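Local atomic coordinates of sortase B (Streptococcus pyogenes, PDB entry 3PSQ), a protein that is a class B sortase involved in pilus assembly, probably acting as a cysteine transpeptidase that joins pilin subunits on the bacterial surface. Residues 43-48 / 103-108; 74-79 / 91-96; 135-140 / 171-176; 145-150 / 160-165. All coordinates share one frame; numbering follows the deposited sequence. Where two conformers were deposited one is given.

Contact 1 (43-48 / 103-108)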
# COMPACT_ATOMS: atom_id res chain seq x y z
N LYS A 43 4.91 -11.71 0.79
CA LYS A 43 5.83 -12.79 1.20
C LYS A 43 6.96 -12.25 2.04
O LYS A 43 7.58 -11.23 1.70
CB LYS A 43 6.42 -13.49 -0.06
CG LYS A 43 5.70 -14.78 -0.50
CD LYS A 43 6.24 -15.31 -1.89
CE LYS A 43 7.58 -16.11 -1.80
NZ LYS A 43 8.16 -16.47 -3.18
N GLY A 44 7.25 -12.96 3.12
CA GLY A 44 8.32 -12.54 4.02
C GLY A 44 7.73 -11.78 5.21
O GLY A 44 8.46 -11.34 6.10
N THR A 45 6.41 -11.64 5.22
CA THR A 45 5.72 -10.98 6.32
C THR A 45 4.47 -11.77 6.53
O THR A 45 4.13 -12.67 5.73
CB THR A 45 5.26 -9.55 5.94
OG1 THR A 45 4.17 -9.63 5.00
CG2 THR A 45 6.41 -8.69 5.40
N HIS A 46 3.74 -11.41 7.59
CA HIS A 46 2.42 -11.94 7.75
C HIS A 46 1.36 -11.03 7.13
O HIS A 46 0.18 -11.20 7.41
CB HIS A 46 2.10 -12.33 9.23
CG HIS A 46 2.18 -11.20 10.21
ND1 HIS A 46 1.32 -10.12 10.18
CD2 HIS A 46 2.98 -11.02 11.28
CE1 HIS A 46 1.62 -9.30 11.16
NE2 HIS A 46 2.61 -9.83 11.87
N ILE A 47 1.75 -10.11 6.26
CA ILE A 47 0.76 -9.32 5.53
C ILE A 47 0.05 -10.18 4.51
O ILE A 47 0.63 -10.62 3.54
CB ILE A 47 1.37 -8.07 4.86
CG1 ILE A 47 2.01 -7.19 5.93
CG2 ILE A 47 0.33 -7.38 3.99
CD1 ILE A 47 3.01 -6.21 5.42
N ASP A 48 -1.22 -10.45 4.77
CA ASP A 48 -1.99 -11.40 4.00
C ASP A 48 -3.43 -11.05 4.35
O ASP A 48 -4.04 -11.66 5.20
CB ASP A 48 -1.62 -12.82 4.47
CG ASP A 48 -2.27 -13.92 3.65
OD1 ASP A 48 -2.77 -13.66 2.52
OD2 ASP A 48 -2.27 -15.05 4.18
N PHE A 103 0.49 -3.67 9.67
CA PHE A 103 1.66 -3.29 8.89
C PHE A 103 2.88 -3.09 9.78
O PHE A 103 3.75 -2.29 9.45
CB PHE A 103 1.40 -1.96 8.12
CG PHE A 103 0.67 -2.11 6.77
CD1 PHE A 103 0.41 -3.33 6.20
CD2 PHE A 103 0.29 -0.96 6.03
CE1 PHE A 103 -0.24 -3.44 4.91
CE2 PHE A 103 -0.38 -1.05 4.78
CZ PHE A 103 -0.62 -2.30 4.22
N GLY A 104 2.94 -3.76 10.93
CA GLY A 104 4.08 -3.60 11.82
C GLY A 104 5.39 -4.09 11.21
O GLY A 104 6.46 -3.70 11.65
N GLU A 105 5.33 -4.98 10.21
CA GLU A 105 6.57 -5.48 9.59
C GLU A 105 7.15 -4.60 8.47
O GLU A 105 8.30 -4.83 8.04
CB GLU A 105 6.35 -6.87 9.03
CG GLU A 105 6.06 -7.92 10.10
CD GLU A 105 5.35 -9.12 9.53
OE1 GLU A 105 4.20 -8.99 9.11
OE2 GLU A 105 5.92 -10.21 9.49
N LEU A 106 6.41 -3.60 7.99
CA LEU A 106 6.91 -2.78 6.86
C LEU A 106 8.34 -2.25 7.09
O LEU A 106 9.14 -2.22 6.15
CB LEU A 106 5.94 -1.66 6.46
CG LEU A 106 4.65 -2.04 5.74
CD1 LEU A 106 3.89 -0.80 5.24
CD2 LEU A 106 4.91 -3.02 4.59
N PRO A 107 8.67 -1.82 8.32
CA PRO A 107 10.01 -1.29 8.54
C PRO A 107 11.15 -2.32 8.34
O PRO A 107 12.32 -1.94 8.36
CB PRO A 107 9.98 -0.79 10.00
CG PRO A 107 8.57 -0.60 10.30
CD PRO A 107 7.79 -1.60 9.49
N ASN A 108 10.82 -3.59 8.19
CA ASN A 108 11.87 -4.57 7.85
C ASN A 108 12.49 -4.23 6.50
O ASN A 108 13.63 -4.58 6.24
CB ASN A 108 11.32 -6.01 7.82
CG ASN A 108 10.91 -6.49 9.21
OD1 ASN A 108 11.37 -5.95 10.21
ND2 ASN A 108 10.03 -7.49 9.28
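A single carboxylate, that of Glu-105, does two jobs at His-46: it accepts from the backbone N, and its OE1 lies over the face of the imidazole. His-46 N donates to Glu-105 OE1 at 2.9 Å through the syn lone pair, and a weaker bond runs from the same N to Glu-105 OE2. OE1 also sits 3.0 Å above the His-46 ring plane, over its centre, with ring and carboxylate planes 30° apart. A chi1 of 60° puts His-46 CG between the backbone N and the carbonyl carbon, and the ring attached there has OE1 over its face. ND1 is hydrogen-bonded to Tyr-49 OH; an oxygen over the ring would probably interact better with an imidazole that carries positive charge. Beside this polar grip, Thr-45 CB packs 3.4 Å from Glu-105 OE1, while Thr-45 OG1 accepts from the N of Ile-47 at 2.8 Å in an ST turn and also bonds to Val-42 O. On the apolar side of the contact, Ile-47 CD1 touches Leu-106 CD2 at 3.8 Å and Phe-103 CD1 at 4.0 Å. The contact joins the loop between strands 36-41 and 48-53 to the loop between helices 96-102 and 112-117, with Leu-40 of strand 36-41 packed against both Ile-47 and Phe-103.

Contact 2 (74-79 / 91-96). With ZN (zinc ion), chain R; ZN (zinc ion), chain L; ACY (acetic acid), chain H.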
# COMPACT_ATOMS: atom_id res chain seq x y z
N SER A 74 -8.92 -0.74 9.75
CA SER A 74 -8.49 -1.61 8.62
C SER A 74 -7.52 -0.91 7.69
O SER A 74 -7.47 0.32 7.65
CB SER A 74 -9.69 -2.06 7.78
OG SER A 74 -10.74 -2.62 8.53
N VAL A 75 -6.76 -1.69 6.93
CA VAL A 75 -5.97 -1.20 5.83
C VAL A 75 -6.84 -0.97 4.60
O VAL A 75 -7.71 -1.77 4.29
CB VAL A 75 -4.83 -2.19 5.47
CG1 VAL A 75 -4.09 -1.66 4.25
CG2 VAL A 75 -3.88 -2.35 6.71
N PHE A 76 -6.62 0.15 3.90
CA PHE A 76 -7.57 0.61 2.86
C PHE A 76 -6.86 1.19 1.63
O PHE A 76 -5.84 1.87 1.75
CB PHE A 76 -8.52 1.66 3.46
CG PHE A 76 -7.81 2.91 3.95
CD1 PHE A 76 -7.64 4.00 3.11
CD2 PHE A 76 -7.28 2.97 5.25
CE1 PHE A 76 -7.02 5.18 3.60
CE2 PHE A 76 -6.65 4.12 5.71
CZ PHE A 76 -6.46 5.19 4.88
N LEU A 77 -7.41 0.94 0.45
CA LEU A 77 -7.00 1.61 -0.76
C LEU A 77 -7.52 3.04 -0.73
O LEU A 77 -8.69 3.27 -0.44
CB LEU A 77 -7.59 0.90 -1.99
CG LEU A 77 -7.27 1.52 -3.37
CD1 LEU A 77 -5.76 1.48 -3.65
CD2 LEU A 77 -7.99 0.86 -4.51
N ASP A 78 -6.66 3.99 -1.09
CA ASP A 78 -7.08 5.38 -1.18
C ASP A 78 -8.44 5.53 -1.92
O ASP A 78 -8.60 4.95 -3.01
CB ASP A 78 -5.98 6.21 -1.85
CG ASP A 78 -6.28 7.70 -1.83
OD1 ASP A 78 -7.19 8.15 -2.54
OD2 ASP A 78 -5.62 8.43 -1.09
N TYR A 79 -9.38 6.31 -1.35
CA TYR A 79 -10.67 6.51 -1.94
C TYR A 79 -10.65 7.07 -3.37
O TYR A 79 -11.65 6.94 -4.09
CB TYR A 79 -11.61 7.37 -1.07
CG TYR A 79 -11.48 8.88 -1.27
CD1 TYR A 79 -12.36 9.59 -2.11
CD2 TYR A 79 -10.45 9.58 -0.63
CE1 TYR A 79 -12.23 10.97 -2.27
CE2 TYR A 79 -10.32 10.94 -0.78
CZ TYR A 79 -11.20 11.63 -1.59
OH TYR A 79 -10.99 12.99 -1.71
N LEU A 91 -2.41 3.79 -3.75
CA LEU A 91 -1.94 3.94 -2.37
C LEU A 91 -2.81 3.10 -1.42
O LEU A 91 -4.06 3.29 -1.30
CB LEU A 91 -1.93 5.40 -1.95
CG LEU A 91 -1.44 5.69 -0.53
CD1 LEU A 91 0.03 5.24 -0.23
CD2 LEU A 91 -1.66 7.15 -0.22
N ILE A 92 -2.15 2.14 -0.81
CA ILE A 92 -2.76 1.34 0.24
C ILE A 92 -2.17 1.80 1.58
O ILE A 92 -0.95 1.81 1.79
CB ILE A 92 -2.53 -0.18 0.02
CG1 ILE A 92 -3.19 -0.61 -1.30
CG2 ILE A 92 -3.09 -0.98 1.22
CD1 ILE A 92 -3.05 -2.09 -1.67
N TYR A 93 -3.05 2.23 2.47
CA TYR A 93 -2.66 2.95 3.66
C TYR A 93 -3.29 2.30 4.90
O TYR A 93 -4.31 1.58 4.80
CB TYR A 93 -3.12 4.44 3.52
CG TYR A 93 -2.52 5.35 4.54
CD1 TYR A 93 -1.24 5.84 4.39
CD2 TYR A 93 -3.25 5.68 5.69
CE1 TYR A 93 -0.65 6.65 5.36
CE2 TYR A 93 -2.68 6.50 6.66
CZ TYR A 93 -1.39 6.99 6.50
OH TYR A 93 -0.82 7.81 7.47
N ALA A 94 -2.65 2.50 6.05
CA ALA A 94 -3.26 2.18 7.36
C ALA A 94 -3.03 3.34 8.30
O ALA A 94 -1.95 3.90 8.32
CB ALA A 94 -2.69 0.86 7.97
N HIS A 95 -4.08 3.75 9.02
CA HIS A 95 -3.93 4.73 10.08
C HIS A 95 -3.14 4.13 11.26
O HIS A 95 -2.76 2.96 11.26
CB HIS A 95 -5.30 5.25 10.53
CG HIS A 95 -5.91 6.21 9.56
ND1 HIS A 95 -5.59 7.55 9.55
CD2 HIS A 95 -6.81 6.02 8.56
CE1 HIS A 95 -6.26 8.15 8.58
NE2 HIS A 95 -6.99 7.24 7.96
N HIS A 96 -2.89 4.96 12.26
CA HIS A 96 -1.98 4.57 13.33
C HIS A 96 -2.26 3.20 13.95
O HIS A 96 -1.34 2.38 14.06
CB HIS A 96 -1.95 5.66 14.42
CG HIS A 96 -1.34 5.23 15.72
ND1 HIS A 96 0.02 5.22 15.94
CD2 HIS A 96 -1.91 4.85 16.90
CE1 HIS A 96 0.27 4.84 17.19
NE2 HIS A 96 -0.88 4.61 17.79
ZN ZN R . -4.78 8.70 10.89
ZN ZN L . 1.42 5.86 14.58
C ACY H . -2.16 8.02 10.46
O ACY H . -2.37 8.49 9.29
OXT ACY H . -3.04 7.99 11.35
CH3 ACY H . -0.82 7.39 10.78
O HOH W 1 -6.65 2.54 9.09
O HOH W 2 0.89 8.06 14.38
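Phe-76 turns one face of its ring to Tyr-93, whose CB lies 4.1 Å from the ring centroid in a CH-pi contact, while Phe-76 CZ presses on the edge of the tyrosine ring at CD2. The two rings are oblique, 63° between planes, and their side chains run the same way. CG of Phe-76 is held between backbone N and carbonyl carbon (chi1 62°). Tyr-93 O lies over one face of the phenylalanine ring, and Phe-76 CE2 meets His-95 CD2 at 3.4 Å. The planes of those two rings are 21° apart, but they are displaced enough that little of one lies over the other. Alongside this aromatic cluster the backbones pair antiparallel: Phe-76 and Tyr-93 exchange two N–H to O bonds of 2.9 Å, and Asp-78 N reaches Leu-91 O at 2.7 Å. On the other face of the sheet Leu-77 CD1 packs against Ile-92 CG1, and nearby Val-75 CG1 meets Ile-92 CG2. His-95 bonds Asn-57 O through NE2 and a zinc ion through ND1; acetic acid, probably from the crystallisation liquor, also binds this zinc through OXT. His-96 ND1 binds a second zinc ion together with Cys-190 and Asp-192. The hairpin thus leads into His-95, the predicted proton donor/acceptor, near Cys-190 and Arg-198, consistent with the His-Cys-Arg site carried on the sortase beta-barrel.

Contact 3 (135-140 / 171-176). With EDO (1,2-ethanediol), chain D.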
# COMPACT_ATOMS: atom_id res chain seq x y z
N ILE A 135 8.94 -4.72 -5.97
CA ILE A 135 9.33 -3.67 -5.01
C ILE A 135 10.63 -2.99 -5.42
O ILE A 135 11.61 -3.67 -5.75
CB ILE A 135 9.49 -4.27 -3.57
CG1 ILE A 135 8.19 -4.98 -3.13
CG2 ILE A 135 9.96 -3.18 -2.57
CD1 ILE A 135 8.32 -5.79 -1.84
N PHE A 136 10.68 -1.66 -5.41
CA PHE A 136 11.94 -1.00 -5.73
C PHE A 136 12.41 0.03 -4.71
O PHE A 136 13.52 0.48 -4.81
CB PHE A 136 11.93 -0.38 -7.14
CG PHE A 136 10.95 0.75 -7.31
CD1 PHE A 136 11.32 2.05 -7.02
CD2 PHE A 136 9.67 0.50 -7.77
CE1 PHE A 136 10.41 3.10 -7.17
CE2 PHE A 136 8.75 1.55 -7.94
CZ PHE A 136 9.12 2.83 -7.64
N ALA A 137 11.58 0.40 -3.73
CA ALA A 137 12.02 1.38 -2.73
C ALA A 137 11.34 1.22 -1.38
O ALA A 137 10.17 0.86 -1.30
CB ALA A 137 11.80 2.81 -3.25
N CYS A 138 12.11 1.51 -0.33
CA CYS A 138 11.57 1.73 1.00
C CYS A 138 11.86 3.17 1.37
O CYS A 138 13.02 3.59 1.40
CB CYS A 138 12.29 0.83 1.99
SG CYS A 138 11.60 0.89 3.65
N ILE A 139 10.81 3.93 1.68
CA ILE A 139 10.91 5.40 1.85
C ILE A 139 10.66 5.85 3.29
O ILE A 139 9.76 5.33 3.97
CB ILE A 139 9.87 6.07 0.91
CG1 ILE A 139 10.19 5.76 -0.56
CG2 ILE A 139 9.70 7.57 1.19
CD1 ILE A 139 8.98 5.74 -1.47
N GLN A 140 11.46 6.79 3.77
CA GLN A 140 11.14 7.45 5.02
C GLN A 140 10.78 8.89 4.73
O GLN A 140 11.55 9.67 4.17
CB GLN A 140 12.25 7.39 6.07
CG GLN A 140 11.95 8.27 7.31
CD GLN A 140 11.16 7.55 8.41
OE1 GLN A 140 9.92 7.60 8.48
NE2 GLN A 140 11.89 6.87 9.30
N VAL A 171 15.46 4.77 1.92
CA VAL A 171 16.46 4.12 2.77
C VAL A 171 17.02 2.90 2.02
O VAL A 171 18.18 2.55 2.20
CB VAL A 171 15.83 3.67 4.13
CG1 VAL A 171 16.82 2.85 4.95
CG2 VAL A 171 15.35 4.87 4.92
N GLN A 172 16.17 2.24 1.23
CA GLN A 172 16.63 1.25 0.25
C GLN A 172 16.01 1.54 -1.14
O GLN A 172 14.88 2.00 -1.24
CB GLN A 172 16.29 -0.17 0.71
CG GLN A 172 16.74 -0.53 2.09
CD GLN A 172 18.25 -0.59 2.24
OE1 GLN A 172 18.98 -0.59 1.24
NE2 GLN A 172 18.73 -0.63 3.48
N TYR A 173 16.77 1.26 -2.20
CA TYR A 173 16.32 1.52 -3.58
C TYR A 173 16.99 0.57 -4.57
O TYR A 173 18.12 0.10 -4.35
CB TYR A 173 16.68 2.95 -3.94
CG TYR A 173 16.06 3.47 -5.22
CD1 TYR A 173 14.77 3.99 -5.24
CD2 TYR A 173 16.78 3.46 -6.42
CE1 TYR A 173 14.21 4.48 -6.41
CE2 TYR A 173 16.21 3.97 -7.61
CZ TYR A 173 14.93 4.47 -7.58
OH TYR A 173 14.34 4.97 -8.72
N ARG A 174 16.28 0.22 -5.65
CA ARG A 174 16.88 -0.53 -6.74
C ARG A 174 16.33 0.00 -8.06
O ARG A 174 15.16 0.36 -8.14
CB ARG A 174 16.61 -2.04 -6.59
CG ARG A 174 15.16 -2.47 -6.78
CD ARG A 174 14.99 -3.98 -6.82
NE ARG A 174 15.65 -4.61 -5.67
CZ ARG A 174 15.02 -5.06 -4.59
NH1 ARG A 174 15.73 -5.61 -3.60
NH2 ARG A 174 13.70 -4.96 -4.49
N GLU A 175 17.19 0.08 -9.08
CA GLU A 175 16.79 0.47 -10.43
C GLU A 175 16.12 -0.69 -11.15
O GLU A 175 16.75 -1.72 -11.35
CB GLU A 175 18.03 0.82 -11.26
CG GLU A 175 18.92 1.91 -10.69
CD GLU A 175 18.32 3.32 -10.82
OE1 GLU A 175 17.56 3.56 -11.80
OE2 GLU A 175 18.61 4.17 -9.94
N ILE A 176 14.87 -0.53 -11.55
CA ILE A 176 14.28 -1.53 -12.45
C ILE A 176 13.77 -0.88 -13.75
O ILE A 176 13.56 0.33 -13.79
CB ILE A 176 13.20 -2.42 -11.74
CG1 ILE A 176 11.99 -1.59 -11.29
CG2 ILE A 176 13.81 -3.22 -10.57
CD1 ILE A 176 10.83 -2.44 -10.76
C1 EDO D . 11.68 2.36 -11.33
O1 EDO D . 12.41 2.60 -12.53
C2 EDO D . 12.67 2.40 -10.19
O2 EDO D . 13.39 1.17 -10.21
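Cys-138 O takes two backbone N–H groups at once, a sound bond of 2.8 Å from Val-171 N and a weak one from Gln-172 N. This is the mark of a classic beta bulge, with both residues facing one cysteine. Cys-138 N returns a bond to Gln-172 O, and Arg-174 N closes the pairing on Phe-136 O. The same arginine adds a side-chain bond: its chain bends at chi3 (51°), and NH2 meets Ile-135 O at 2.8 Å. That oxygen lies in the guanidinium plane, although the donor stands above the carbonyl plane; NH1 bonds Phe-115 O. On the face that carries Ala-137 and Tyr-173, Tyr-173 CE1 comes to the edge of the Phe-136 ring, 3.8 Å from CD1, with the planes at 88°, and Tyr-173 CD1 packs on Ala-137 CB. A molecule of 1,2-ethanediol, probably from the crystallisation liquor, lays C2 over the Phe-136 face near the rim, 3.5 Å above its plane, and its O2 bridges Arg-174 O and Ile-176 N. The pairing joins strand 170-173 to the long strand 130-142, whose other edge meets strand 197-205. Helix 159-167 packs on the side of Ala-137 and Tyr-173, and helix 112-117 on that of Gln-172 and Ile-135.

Contact 4 (145-150 / 160-165). With ZN (zinc ion), chain O.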
# COMPACT_ATOMS: atom_id res chain seq x y z
N ASP A 145 4.55 14.88 3.33
CA ASP A 145 5.07 14.61 2.00
C ASP A 145 4.20 15.22 0.90
O ASP A 145 3.01 14.92 0.79
CB ASP A 145 5.19 13.10 1.76
CG ASP A 145 6.05 12.78 0.55
OD1 ASP A 145 5.66 13.19 -0.56
OD2 ASP A 145 7.10 12.13 0.71
N SER A 146 4.80 16.11 0.11
CA SER A 146 4.05 16.89 -0.89
C SER A 146 3.60 16.11 -2.13
O SER A 146 2.92 16.65 -3.00
CB SER A 146 4.86 18.11 -1.31
OG SER A 146 6.01 17.69 -2.04
N LEU A 147 3.94 14.83 -2.21
CA LEU A 147 3.62 14.09 -3.41
C LEU A 147 2.94 12.73 -3.18
O LEU A 147 1.96 12.40 -3.83
CB LEU A 147 4.89 13.90 -4.23
CG LEU A 147 4.69 13.22 -5.58
CD1 LEU A 147 3.75 14.08 -6.42
CD2 LEU A 147 6.03 13.01 -6.28
N LEU A 148 3.47 11.96 -2.23
CA LEU A 148 3.25 10.52 -2.20
C LEU A 148 1.94 10.07 -1.53
O LEU A 148 1.60 8.89 -1.60
CB LEU A 148 4.47 9.81 -1.58
CG LEU A 148 5.72 9.89 -2.44
CD1 LEU A 148 6.91 9.27 -1.74
CD2 LEU A 148 5.50 9.23 -3.81
N PHE A 149 1.21 11.00 -0.91
CA PHE A 149 -0.07 10.64 -0.29
C PHE A 149 -1.25 11.15 -1.08
O PHE A 149 -2.38 11.11 -0.62
CB PHE A 149 -0.13 11.04 1.20
CG PHE A 149 0.96 10.38 2.03
CD1 PHE A 149 0.93 9.03 2.28
CD2 PHE A 149 2.04 11.11 2.49
CE1 PHE A 149 1.93 8.42 2.99
CE2 PHE A 149 3.04 10.50 3.22
CZ PHE A 149 2.99 9.15 3.46
N ASN A 150 -0.99 11.57 -2.31
CA ASN A 150 -2.04 12.01 -3.21
C ASN A 150 -1.84 11.40 -4.61
O ASN A 150 -0.99 11.86 -5.39
CB ASN A 150 -2.09 13.53 -3.26
CG ASN A 150 -3.33 14.05 -4.01
OD1 ASN A 150 -3.81 13.39 -4.92
ND2 ASN A 150 -3.83 15.24 -3.64
N ASN A 160 10.02 11.35 -14.06
CA ASN A 160 11.30 11.70 -13.49
C ASN A 160 11.20 12.46 -12.16
O ASN A 160 12.07 12.28 -11.32
CB ASN A 160 12.19 12.42 -14.50
CG ASN A 160 12.80 11.46 -15.52
OD1 ASN A 160 12.74 10.23 -15.36
ND2 ASN A 160 13.40 12.01 -16.57
N GLU A 161 10.18 13.31 -11.99
CA GLU A 161 10.01 14.02 -10.71
C GLU A 161 9.56 12.99 -9.63
O GLU A 161 9.99 13.04 -8.49
CB GLU A 161 9.09 15.27 -10.79
CG GLU A 161 8.48 15.79 -9.42
CD GLU A 161 9.17 17.02 -8.74
OE1 GLU A 161 10.43 17.18 -8.81
OE2 GLU A 161 8.43 17.83 -8.10
N PHE A 162 8.69 12.07 -10.03
CA PHE A 162 8.20 11.01 -9.17
C PHE A 162 9.36 10.13 -8.68
O PHE A 162 9.53 9.92 -7.47
CB PHE A 162 7.16 10.19 -9.94
CG PHE A 162 6.67 8.96 -9.23
CD1 PHE A 162 5.79 9.06 -8.14
CD2 PHE A 162 7.04 7.69 -9.68
CE1 PHE A 162 5.31 7.91 -7.48
CE2 PHE A 162 6.57 6.55 -9.05
CZ PHE A 162 5.70 6.65 -7.94
N LEU A 163 10.18 9.65 -9.60
CA LEU A 163 11.27 8.76 -9.21
C LEU A 163 12.37 9.47 -8.43
O LEU A 163 12.96 8.89 -7.52
CB LEU A 163 11.82 8.02 -10.42
CG LEU A 163 10.89 6.96 -11.04
CD1 LEU A 163 11.55 6.40 -12.26
CD2 LEU A 163 10.61 5.84 -10.03
N ASN A 164 12.64 10.74 -8.72
CA ASN A 164 13.66 11.48 -7.99
C ASN A 164 13.18 11.90 -6.60
O ASN A 164 13.98 11.98 -5.65
CB ASN A 164 14.15 12.73 -8.76
CG ASN A 164 15.33 13.44 -8.06
OD1 ASN A 164 15.73 13.05 -6.95
ND2 ASN A 164 15.89 14.46 -8.71
N HIS A 165 11.89 12.23 -6.51
CA HIS A 165 11.28 12.52 -5.23
C HIS A 165 11.44 11.33 -4.30
O HIS A 165 11.82 11.47 -3.14
CB HIS A 165 9.78 12.80 -5.40
CG HIS A 165 9.08 13.11 -4.12
ND1 HIS A 165 9.03 14.38 -3.60
CD2 HIS A 165 8.43 12.32 -3.24
CE1 HIS A 165 8.34 14.36 -2.47
NE2 HIS A 165 7.97 13.12 -2.23
ZN ZN O . 9.79 16.06 -4.22
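CG is anti to the backbone N in both Asp-145 (chi1 -165°) and His-165 (chi1 180°); the carboxylate and imidazole beyond meet tip to tip. NE2 of His-165 donates to Asp-145 OD1 at 2.9 Å on the syn side, in a bond that is bent (139°) and tilted from the ring plane, and more weakly to OD2. OD1 is gripped by two more donors: Leu-147 N at 2.9 Å, nearly along its C–O axis, and Leu-148 N at 3.0 Å from above the carboxylate plane. These two bonds form an Asx turn and an Asx motif, which hold the carboxylate in front of the ring, and OD2 has a further partner in Thr-141 OG1. The imidazole ND1 binds a zinc ion, which would probably strengthen NE2 as a donor. Leu-147 slides past the ring in the opposite direction, its CB 3.9 Å from the ring centroid in a CH-pi contact. At the ring edge Leu-148 CD1 meets CD2 of His-165 at 3.7 Å, while Leu-148 CD2 touches Phe-162 CE1 at 3.9 Å. The contact fastens the loop that follows strand 130-142 to helix 159-167. Val-154 of helix 151-155 packs on Leu-147 and Phe-162, while strand 197-205 lends Ile-200 to Leu-148 and Ile-202 to Phe-162.

In the fold
From the N terminus, contact 1 opens in the loop between strands 36-41 and 48-53 and closes after helix 96-102. Contact 2 lies wholly within that loop as a short hairpin, and the two touch where Phe-103 packs on Val-75, Ala-94 and Ile-92. Both close before the second pair begins. Contact 3 joins strand 130-142 to strand 170-173, and contact 4 falls within its loop, tying loop segment 145-150, which follows strand 130-142, to helix 159-167; Leu-163 touches Phe-136 and Tyr-173. The pairs do not cross in sequence but meet in space, as Leu-91 and Tyr-93 of contact 2 pack on Phe-149 of segment 145-150. Contacts 2 and 3 both belong to one mixed sheet.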